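PDB 3R4V: putative uncharacterized protein from Pseudomonas phage 201phi2-1, which is of unknown function but belongs to the phage tubulin-like proteins, and holds guanosine-5'-diphosphate in a pocket of its parallel-stranded half. Local coordinates for residues 16-21 with 40-45; 7-12 with 170-175; 195-200 with 267-272. All blocks are in the same frame, centred on the assembly; numbering follows the deposited sequence. Where two conformers were deposited one is given.

Interaction 1. Residues 16-21 with 40-45; sequences NVATKL and DVHRSV. With GDP (guanosine-5'-diphosphate), chain B.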
# COMPACT_ATOMS: atom_id res chain seq x y z
N ASN A 16 -2.52 12.49 0.83
CA ASN A 16 -1.29 13.26 0.82
C ASN A 16 -0.38 12.84 -0.34
O ASN A 16 0.19 13.68 -1.02
CB ASN A 16 -0.56 13.15 2.16
CG ASN A 16 -1.32 13.78 3.32
OD1 ASN A 16 -2.31 14.50 3.14
ND2 ASN A 16 -0.85 13.51 4.54
N VAL A 17 -0.26 11.53 -0.57
CA VAL A 17 0.55 11.06 -1.69
C VAL A 17 -0.07 11.48 -3.02
O VAL A 17 0.64 11.87 -3.95
CB VAL A 17 0.75 9.53 -1.66
CG1 VAL A 17 1.47 9.06 -2.92
CG2 VAL A 17 1.56 9.15 -0.44
N ALA A 18 -1.40 11.42 -3.11
CA ALA A 18 -2.10 11.86 -4.32
C ALA A 18 -1.75 13.28 -4.77
O ALA A 18 -1.67 13.56 -5.97
CB ALA A 18 -3.61 11.71 -4.14
N THR A 19 -1.54 14.19 -3.82
CA THR A 19 -1.25 15.58 -4.18
C THR A 19 -0.02 15.68 -5.09
O THR A 19 0.15 16.64 -5.84
CB THR A 19 -1.04 16.49 -2.94
OG1 THR A 19 0.17 16.12 -2.26
CG2 THR A 19 -2.23 16.38 -1.98
N LYS A 20 0.83 14.66 -5.03
CA LYS A 20 2.07 14.69 -5.79
C LYS A 20 1.88 14.09 -7.17
O LYS A 20 2.78 14.13 -8.01
CB LYS A 20 3.17 13.97 -5.01
CG LYS A 20 3.37 14.58 -3.63
CD LYS A 20 4.51 13.96 -2.88
CE LYS A 20 4.80 14.77 -1.62
NZ LYS A 20 5.01 16.20 -1.96
N LEU A 21 0.69 13.55 -7.40
CA LEU A 21 0.39 12.87 -8.65
C LEU A 21 -0.82 13.47 -9.38
O LEU A 21 -1.40 12.81 -10.25
CB LEU A 21 0.16 11.38 -8.38
CG LEU A 21 1.37 10.65 -7.77
CD1 LEU A 21 0.99 9.30 -7.15
CD2 LEU A 21 2.44 10.47 -8.84
N ASP A 40 -6.69 22.04 -2.24
CA ASP A 40 -7.08 22.62 -3.53
C ASP A 40 -6.65 21.80 -4.75
O ASP A 40 -7.42 21.65 -5.69
CB ASP A 40 -6.58 24.06 -3.65
CG ASP A 40 -7.56 25.07 -3.08
OD1 ASP A 40 -8.27 24.76 -2.10
OD2 ASP A 40 -7.62 26.20 -3.63
N VAL A 41 -5.43 21.28 -4.73
CA VAL A 41 -4.90 20.55 -5.89
C VAL A 41 -5.71 19.30 -6.24
O VAL A 41 -5.63 18.80 -7.37
CB VAL A 41 -3.41 20.14 -5.72
CG1 VAL A 41 -2.52 21.38 -5.69
CG2 VAL A 41 -3.22 19.28 -4.48
N HIS A 42 -6.48 18.81 -5.28
CA HIS A 42 -7.29 17.62 -5.48
C HIS A 42 -8.42 17.82 -6.47
O HIS A 42 -9.00 16.86 -6.97
CB HIS A 42 -7.84 17.12 -4.14
CG HIS A 42 -6.85 16.35 -3.33
ND1 HIS A 42 -6.52 16.69 -2.03
CD2 HIS A 42 -6.14 15.24 -3.62
CE1 HIS A 42 -5.64 15.82 -1.56
NE2 HIS A 42 -5.39 14.93 -2.51
N ARG A 43 -8.75 19.08 -6.76
CA ARG A 43 -9.78 19.38 -7.75
C ARG A 43 -9.43 18.73 -9.08
O ARG A 43 -10.32 18.43 -9.89
CB ARG A 43 -9.92 20.89 -7.91
CG ARG A 43 -10.31 21.61 -6.63
CD ARG A 43 -10.35 23.12 -6.83
NE ARG A 43 -11.31 23.51 -7.86
CZ ARG A 43 -10.99 23.74 -9.13
NH1 ARG A 43 -9.73 23.64 -9.53
NH2 ARG A 43 -11.93 24.09 -9.99
N SER A 44 -8.14 18.49 -9.30
CA SER A 44 -7.65 17.92 -10.56
C SER A 44 -7.86 16.40 -10.67
O SER A 44 -7.60 15.80 -11.72
CB SER A 44 -6.16 18.23 -10.74
OG SER A 44 -5.94 19.63 -10.83
N VAL A 45 -8.32 15.78 -9.59
CA VAL A 45 -8.52 14.34 -9.60
C VAL A 45 -9.89 13.98 -9.00
O VAL A 45 -10.65 14.85 -8.58
CB VAL A 45 -7.40 13.60 -8.83
CG1 VAL A 45 -6.03 13.93 -9.43
CG2 VAL A 45 -7.44 13.95 -7.35
PB GDP B . -6.31 7.46 8.04
O1B GDP B . -6.84 8.73 7.40
O2B GDP B . -6.19 6.41 6.97
O3B GDP B . -7.23 7.01 9.17
O3A GDP B . -4.89 7.76 8.72
PA GDP B . -3.66 8.54 8.05
O1A GDP B . -3.93 10.02 7.84
O2A GDP B . -3.23 7.87 6.77
O5' GDP B . -2.58 8.37 9.19
C5' GDP B . -2.21 7.07 9.69
C4' GDP B . -0.79 7.10 10.24
O4' GDP B . 0.14 7.23 9.15
C3' GDP B . -0.51 8.30 11.13
O3' GDP B . -0.75 7.97 12.50
C2' GDP B . 0.95 8.58 10.90
O2' GDP B . 1.76 7.71 11.70
C1' GDP B . 1.19 8.15 9.47
N9 GDP B . 1.01 9.26 8.50
C8 GDP B . 0.08 10.24 8.52
N7 GDP B . 0.20 11.04 7.43
C5 GDP B . 1.21 10.56 6.68
C6 GDP B . 1.86 10.92 5.40
O6 GDP B . 1.47 11.90 4.74
N1 GDP B . 2.88 10.15 4.97
C2 GDP B . 3.32 9.07 5.67
N2 GDP B . 4.34 8.32 5.20
N3 GDP B . 2.76 8.69 6.85
C4 GDP B . 1.73 9.38 7.38

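Interaction 2. Residues 7-12 with 170-175; sequences LIFAGG and EKIRKV. With GDP (guanosine-5'-diphosphate), chain B.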
# COMPACT_ATOMS: atom_id res chain seq x y z
N LEU A 7 -5.35 4.66 -10.58
CA LEU A 7 -4.66 4.83 -9.31
C LEU A 7 -5.65 5.15 -8.20
O LEU A 7 -6.44 6.10 -8.31
CB LEU A 7 -3.60 5.93 -9.40
CG LEU A 7 -2.49 5.69 -10.42
CD1 LEU A 7 -2.90 6.25 -11.78
CD2 LEU A 7 -1.21 6.33 -9.96
N ILE A 8 -5.58 4.38 -7.12
CA ILE A 8 -6.53 4.51 -6.03
C ILE A 8 -5.80 4.85 -4.73
O ILE A 8 -4.84 4.18 -4.37
CB ILE A 8 -7.28 3.20 -5.85
CG1 ILE A 8 -8.07 2.88 -7.13
CG2 ILE A 8 -8.20 3.27 -4.63
CD1 ILE A 8 -8.43 1.42 -7.27
N PHE A 9 -6.27 5.90 -4.04
CA PHE A 9 -5.65 6.37 -2.80
C PHE A 9 -6.70 6.42 -1.71
O PHE A 9 -7.83 6.86 -1.95
CB PHE A 9 -5.07 7.78 -2.98
CG PHE A 9 -3.97 7.84 -3.98
CD1 PHE A 9 -2.65 7.65 -3.58
CD2 PHE A 9 -4.25 8.01 -5.32
CE1 PHE A 9 -1.62 7.66 -4.51
CE2 PHE A 9 -3.22 8.03 -6.25
CZ PHE A 9 -1.91 7.85 -5.84
N ALA A 10 -6.32 6.01 -0.51
CA ALA A 10 -7.28 5.93 0.59
C ALA A 10 -6.71 6.46 1.88
O ALA A 10 -5.53 6.25 2.19
CB ALA A 10 -7.73 4.50 0.78
N GLY A 11 -7.55 7.17 2.64
CA GLY A 11 -7.16 7.68 3.94
C GLY A 11 -6.30 8.92 3.78
O GLY A 11 -5.96 9.31 2.66
N GLY A 12 -5.93 9.53 4.90
CA GLY A 12 -5.08 10.72 4.86
C GLY A 12 -3.77 10.56 4.12
O GLY A 12 -3.40 11.40 3.29
N GLU A 170 7.44 8.71 -6.45
CA GLU A 170 8.42 8.41 -7.50
C GLU A 170 8.39 6.93 -7.88
O GLU A 170 8.61 6.58 -9.05
CB GLU A 170 9.82 8.85 -7.10
CG GLU A 170 10.05 10.35 -7.20
CD GLU A 170 9.98 10.86 -8.63
OE1 GLU A 170 10.39 10.13 -9.55
OE2 GLU A 170 9.51 12.00 -8.83
N LYS A 171 8.11 6.07 -6.91
CA LYS A 171 7.95 4.64 -7.21
C LYS A 171 6.67 4.38 -7.99
O LYS A 171 6.66 3.57 -8.92
CB LYS A 171 7.94 3.81 -5.93
CG LYS A 171 9.28 3.72 -5.22
CD LYS A 171 9.05 3.08 -3.85
CE LYS A 171 10.33 2.73 -3.13
NZ LYS A 171 9.99 2.08 -1.82
N ILE A 172 5.59 5.07 -7.62
CA ILE A 172 4.33 4.93 -8.34
C ILE A 172 4.50 5.30 -9.81
O ILE A 172 3.99 4.62 -10.69
CB ILE A 172 3.22 5.76 -7.70
CG1 ILE A 172 2.86 5.15 -6.34
CG2 ILE A 172 1.99 5.77 -8.60
CD1 ILE A 172 1.78 5.88 -5.59
N ARG A 173 5.22 6.39 -10.07
CA ARG A 173 5.53 6.78 -11.44
C ARG A 173 6.28 5.70 -12.22
O ARG A 173 6.07 5.55 -13.43
CB ARG A 173 6.33 8.07 -11.46
CG ARG A 173 5.57 9.24 -10.87
CD ARG A 173 6.21 10.55 -11.27
NE ARG A 173 5.50 11.69 -10.70
CZ ARG A 173 4.44 12.27 -11.25
NH1 ARG A 173 3.93 11.82 -12.39
NH2 ARG A 173 3.88 13.31 -10.64
N LYS A 174 7.17 4.97 -11.56
CA LYS A 174 7.88 3.89 -12.25
C LYS A 174 6.89 2.79 -12.62
O LYS A 174 7.00 2.19 -13.69
CB LYS A 174 9.05 3.34 -11.42
CG LYS A 174 10.23 4.30 -11.27
CD LYS A 174 11.31 3.67 -10.39
CE LYS A 174 12.64 4.43 -10.48
NZ LYS A 174 12.53 5.86 -10.10
N VAL A 175 5.91 2.52 -11.76
CA VAL A 175 4.91 1.51 -12.08
C VAL A 175 3.99 2.01 -13.19
O VAL A 175 3.58 1.24 -14.06
CB VAL A 175 4.06 1.07 -10.83
CG1 VAL A 175 3.01 0.05 -11.25
CG2 VAL A 175 4.98 0.49 -9.79
PB GDP B . -6.31 7.46 8.04
O1B GDP B . -6.84 8.73 7.40
O2B GDP B . -6.19 6.41 6.97
O3B GDP B . -7.23 7.01 9.17
O3A GDP B . -4.89 7.76 8.72
PA GDP B . -3.66 8.54 8.05
O1A GDP B . -3.93 10.02 7.84
O2A GDP B . -3.23 7.87 6.77
O5' GDP B . -2.58 8.37 9.19
C5' GDP B . -2.21 7.07 9.69
C4' GDP B . -0.79 7.10 10.24
O4' GDP B . 0.14 7.23 9.15
C3' GDP B . -0.51 8.30 11.13
O3' GDP B . -0.75 7.97 12.50
C2' GDP B . 0.95 8.58 10.90
O2' GDP B . 1.76 7.71 11.70
C1' GDP B . 1.19 8.15 9.47
N9 GDP B . 1.01 9.26 8.50
C8 GDP B . 0.08 10.24 8.52
N7 GDP B . 0.20 11.04 7.43
C5 GDP B . 1.21 10.56 6.68
C6 GDP B . 1.86 10.92 5.40
O6 GDP B . 1.47 11.90 4.74
N1 GDP B . 2.88 10.15 4.97
C2 GDP B . 3.32 9.07 5.67
N2 GDP B . 4.34 8.32 5.20
N3 GDP B . 2.76 8.69 6.85
C4 GDP B . 1.73 9.38 7.38

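Interaction 3. Residues 195-200 with 267-272; sequences VRFTDK and FVINSV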
# COMPACT_ATOMS: atom_id res chain seq x y z
N VAL A 195 2.29 -10.31 -12.00
CA VAL A 195 1.77 -9.97 -10.67
C VAL A 195 0.75 -10.99 -10.15
O VAL A 195 0.64 -11.21 -8.93
CB VAL A 195 1.22 -8.52 -10.62
CG1 VAL A 195 -0.09 -8.40 -11.41
CG2 VAL A 195 1.04 -8.09 -9.19
N ARG A 196 0.00 -11.61 -11.06
CA ARG A 196 -0.92 -12.70 -10.73
C ARG A 196 -0.24 -14.05 -10.99
O ARG A 196 -0.77 -14.90 -11.71
CB ARG A 196 -2.19 -12.61 -11.57
CG ARG A 196 -3.00 -11.32 -11.39
CD ARG A 196 -4.25 -11.34 -12.31
NE ARG A 196 -5.07 -12.51 -12.01
CZ ARG A 196 -5.99 -12.54 -11.05
NH1 ARG A 196 -6.23 -11.44 -10.34
NH2 ARG A 196 -6.67 -13.64 -10.80
N PHE A 197 0.95 -14.24 -10.42
CA PHE A 197 1.79 -15.38 -10.80
C PHE A 197 1.19 -16.74 -10.44
O PHE A 197 1.54 -17.74 -11.05
CB PHE A 197 3.22 -15.24 -10.27
CG PHE A 197 3.31 -15.08 -8.77
CD1 PHE A 197 3.29 -16.19 -7.94
CD2 PHE A 197 3.43 -13.81 -8.20
CE1 PHE A 197 3.37 -16.06 -6.56
CE2 PHE A 197 3.52 -13.67 -6.82
CZ PHE A 197 3.50 -14.79 -6.00
N THR A 198 0.31 -16.79 -9.45
CA THR A 198 -0.35 -18.06 -9.09
C THR A 198 -1.36 -18.55 -10.13
O THR A 198 -1.80 -19.69 -10.07
CB THR A 198 -1.08 -17.96 -7.75
OG1 THR A 198 -1.88 -16.77 -7.75
CG2 THR A 198 -0.10 -17.89 -6.58
N ASP A 199 -1.74 -17.69 -11.07
CA ASP A 199 -2.72 -18.10 -12.08
C ASP A 199 -2.17 -19.25 -12.93
O ASP A 199 -2.89 -20.21 -13.22
CB ASP A 199 -3.10 -16.92 -12.99
CG ASP A 199 -4.20 -16.06 -12.40
OD1 ASP A 199 -4.60 -16.31 -11.24
OD2 ASP A 199 -4.65 -15.12 -13.09
N LYS A 200 -0.90 -19.15 -13.32
CA LYS A 200 -0.28 -20.17 -14.15
C LYS A 200 0.68 -21.07 -13.38
O LYS A 200 1.02 -22.17 -13.84
CB LYS A 200 0.45 -19.53 -15.34
CG LYS A 200 -0.47 -18.71 -16.23
CD LYS A 200 0.24 -18.26 -17.50
CE LYS A 200 -0.75 -17.66 -18.49
NZ LYS A 200 -0.10 -17.28 -19.78
N PHE A 267 11.43 -4.82 -11.45
CA PHE A 267 10.31 -4.92 -10.53
C PHE A 267 10.28 -6.36 -10.05
O PHE A 267 9.88 -7.26 -10.80
CB PHE A 267 9.02 -4.57 -11.27
CG PHE A 267 9.03 -3.19 -11.89
CD1 PHE A 267 9.63 -2.97 -13.13
CD2 PHE A 267 8.45 -2.12 -11.25
CE1 PHE A 267 9.64 -1.70 -13.70
CE2 PHE A 267 8.45 -0.85 -11.81
CZ PHE A 267 9.05 -0.64 -13.03
N VAL A 268 10.75 -6.59 -8.84
CA VAL A 268 10.95 -7.95 -8.36
C VAL A 268 9.98 -8.25 -7.23
O VAL A 268 9.89 -7.49 -6.28
CB VAL A 268 12.37 -8.15 -7.84
CG1 VAL A 268 12.64 -9.64 -7.59
CG2 VAL A 268 13.38 -7.56 -8.84
N ILE A 269 9.24 -9.34 -7.37
CA ILE A 269 8.28 -9.74 -6.34
C ILE A 269 8.86 -10.92 -5.56
O ILE A 269 9.30 -11.90 -6.16
CB ILE A 269 6.92 -10.14 -6.98
CG1 ILE A 269 6.32 -8.96 -7.75
CG2 ILE A 269 5.94 -10.67 -5.92
CD1 ILE A 269 5.06 -9.28 -8.52
N ASN A 270 8.86 -10.84 -4.23
CA ASN A 270 9.19 -11.99 -3.39
C ASN A 270 8.22 -12.01 -2.22
O ASN A 270 7.30 -11.21 -2.21
CB ASN A 270 10.64 -11.96 -2.92
CG ASN A 270 10.89 -10.93 -1.85
OD1 ASN A 270 10.08 -10.02 -1.64
ND2 ASN A 270 12.04 -11.05 -1.18
N SER A 271 8.42 -12.89 -1.25
CA SER A 271 7.53 -12.87 -0.08
C SER A 271 8.23 -13.24 1.22
O SER A 271 7.64 -13.09 2.29
CB SER A 271 6.31 -13.78 -0.29
OG SER A 271 6.70 -15.15 -0.27
N VAL A 272 9.47 -13.72 1.13
CA VAL A 272 10.16 -14.16 2.34
C VAL A 272 10.42 -12.99 3.32
O VAL A 272 10.53 -13.20 4.51
CB VAL A 272 11.46 -14.94 2.04
CG1 VAL A 272 12.53 -14.03 1.48
CG2 VAL A 272 11.96 -15.63 3.30

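Interaction 1. Residues 16-21 with 40-45
The methyl CG2 of T19 lies obliquely against the imidazole of H42, at 3.5 Å from the ring atoms CE1 and NE2 alike. A18, one residue earlier, reaches the same ring differently: its CB sits at the edge, near the ring plane, 4.0 Å from H42 NE2. Beside this pair T19 CB meets V41, whose CG2 is 3.9 Å away, so that two neighbouring residues of the 3-10 segment 40-44 pack against A18 and T19. No hydrogen bond joins 16-21 to 40-45 directly. The imidazole is nonetheless held at both nitrogens just outside them, ND1 by the backbone N of V39 and NE2 by the carbonyl of M15, a pairing consistent with a neutral ring protonated on NE2. The ring thus ties the helix backbone to the loop and is fixed in its rotation while the methyl lies against it. T19 itself illustrates how one torsion serves two neighbours. With chi1 at 68°, OG1 lies between the backbone N and the carbonyl carbon and turns back to donate to N16 O at 2.7 Å; the same rotation carries CG2 out toward H42. Nearly one turn earlier N16 turns to the ligand: its ND2 donates to O6 of GDP at 2.8 Å, almost straight at 176°. Its OD1 is bonded to N37 ND2, which fixes which end of the amide faces the base. A helix that follows the first strand, packed against the loop between the second and third strands and reaching the guanine through N16, belongs to the Rossmann-like nucleotide-binding domain of the tubulin and FtsZ fold.

Interaction 2. Residues 7-12 with 170-175
The first strand of the Rossmann-like sheet, 6-10, presents L7 and F9 to I172 of helix 161-178, probably the counterpart of the central helix that joins the two domains in tubulin and FtsZ. I172 divides its branches between the two strand residues. Its CG2 touches CD2 of L7 at 3.5 Å, whereas CD1 reaches the phenyl ring of F9 at CE1, 4.0 Å away, arriving obliquely. With chi2 at 180° the isoleucine chain is extended, and CD1 points at a ring that approaches from the opposite direction. L21, I85 and F116 also touch I172. Beyond F9 the strand passes into the glycine turn of the GDP pocket. There G11, at a positive phi of 78°, has its CA 3.4 Å from O2B of GDP, and G12 N donates to O1B at 2.8 Å. The strand–helix contact contains no hydrogen bond and no charge: the backbone bonds of L7, I8 and F9 go to the flanking strands of the sheet, and the fit to the helix depends on the shapes of three buried side chains rather than on the direction of any bond.

Interaction 3. Residues 195-200 with 267-272
R196 NE donates to D199 OD2 at 2.9 Å in a salt bridge, to which R196 NH2 adds weak bonds to both D199 OD1 and OD2, each 3.4 Å long. OD2 lies at the guanidinium edge, in its plane, but NE meets it from above the carboxylate plane, 36° out. D199 N also bonds back to the carbonyl of R196, so side chain and backbone together close the turn that follows helix 188-195, while R196 NH1 is taken up by the carbonyl of A111. The helix end and the turn present V195 and F197 to strand 264-270. I269 receives them with both branches. CD1 comes to 4.0 Å from V195 CA, at the end of the helix, and CG2 meets F197 at the ring atom CE2, also 4.0 Å away. F197 gets there with chi1 of 57°, its ring set between the backbone N and the carbonyl carbon. These elements belong to the C-terminal domain of the phage tubulin-like proteins, where strand 264-270 runs antiparallel to both 208-214 and 228-233, and helix 188-195 with the turn after it packs on the sheet. C209 of strand 208-214 touches both F197 and I269, and W194 packs on I269 from the helix. N270, next along the strand, has its CB directed away from the turn, and its amide bonds to H212 NE2 and the carbonyl of P224.

Interactions 1 and 2 share helix 11-18 and touch directly, L21 CD1 lying 3.5 Å from F9 CZ; both also meet GDP, the one at its base and the other at its phosphates. Interaction 2 is fully buried near the middle of the chain and wholly apolar, whereas interaction 1, partly buried with V41 exposed, mixes methyl contacts with an imidazole bonded at both nitrogens. Interaction 3 lies on the far side of the chain's centre from interaction 1, about 13 Å away between nearest atoms. Its contact is again apolar and buried, with the charged pair kept within one segment. Helix 161-178 also touches F267 of interaction 3, and interactions 2 and 3 reach the same sheet.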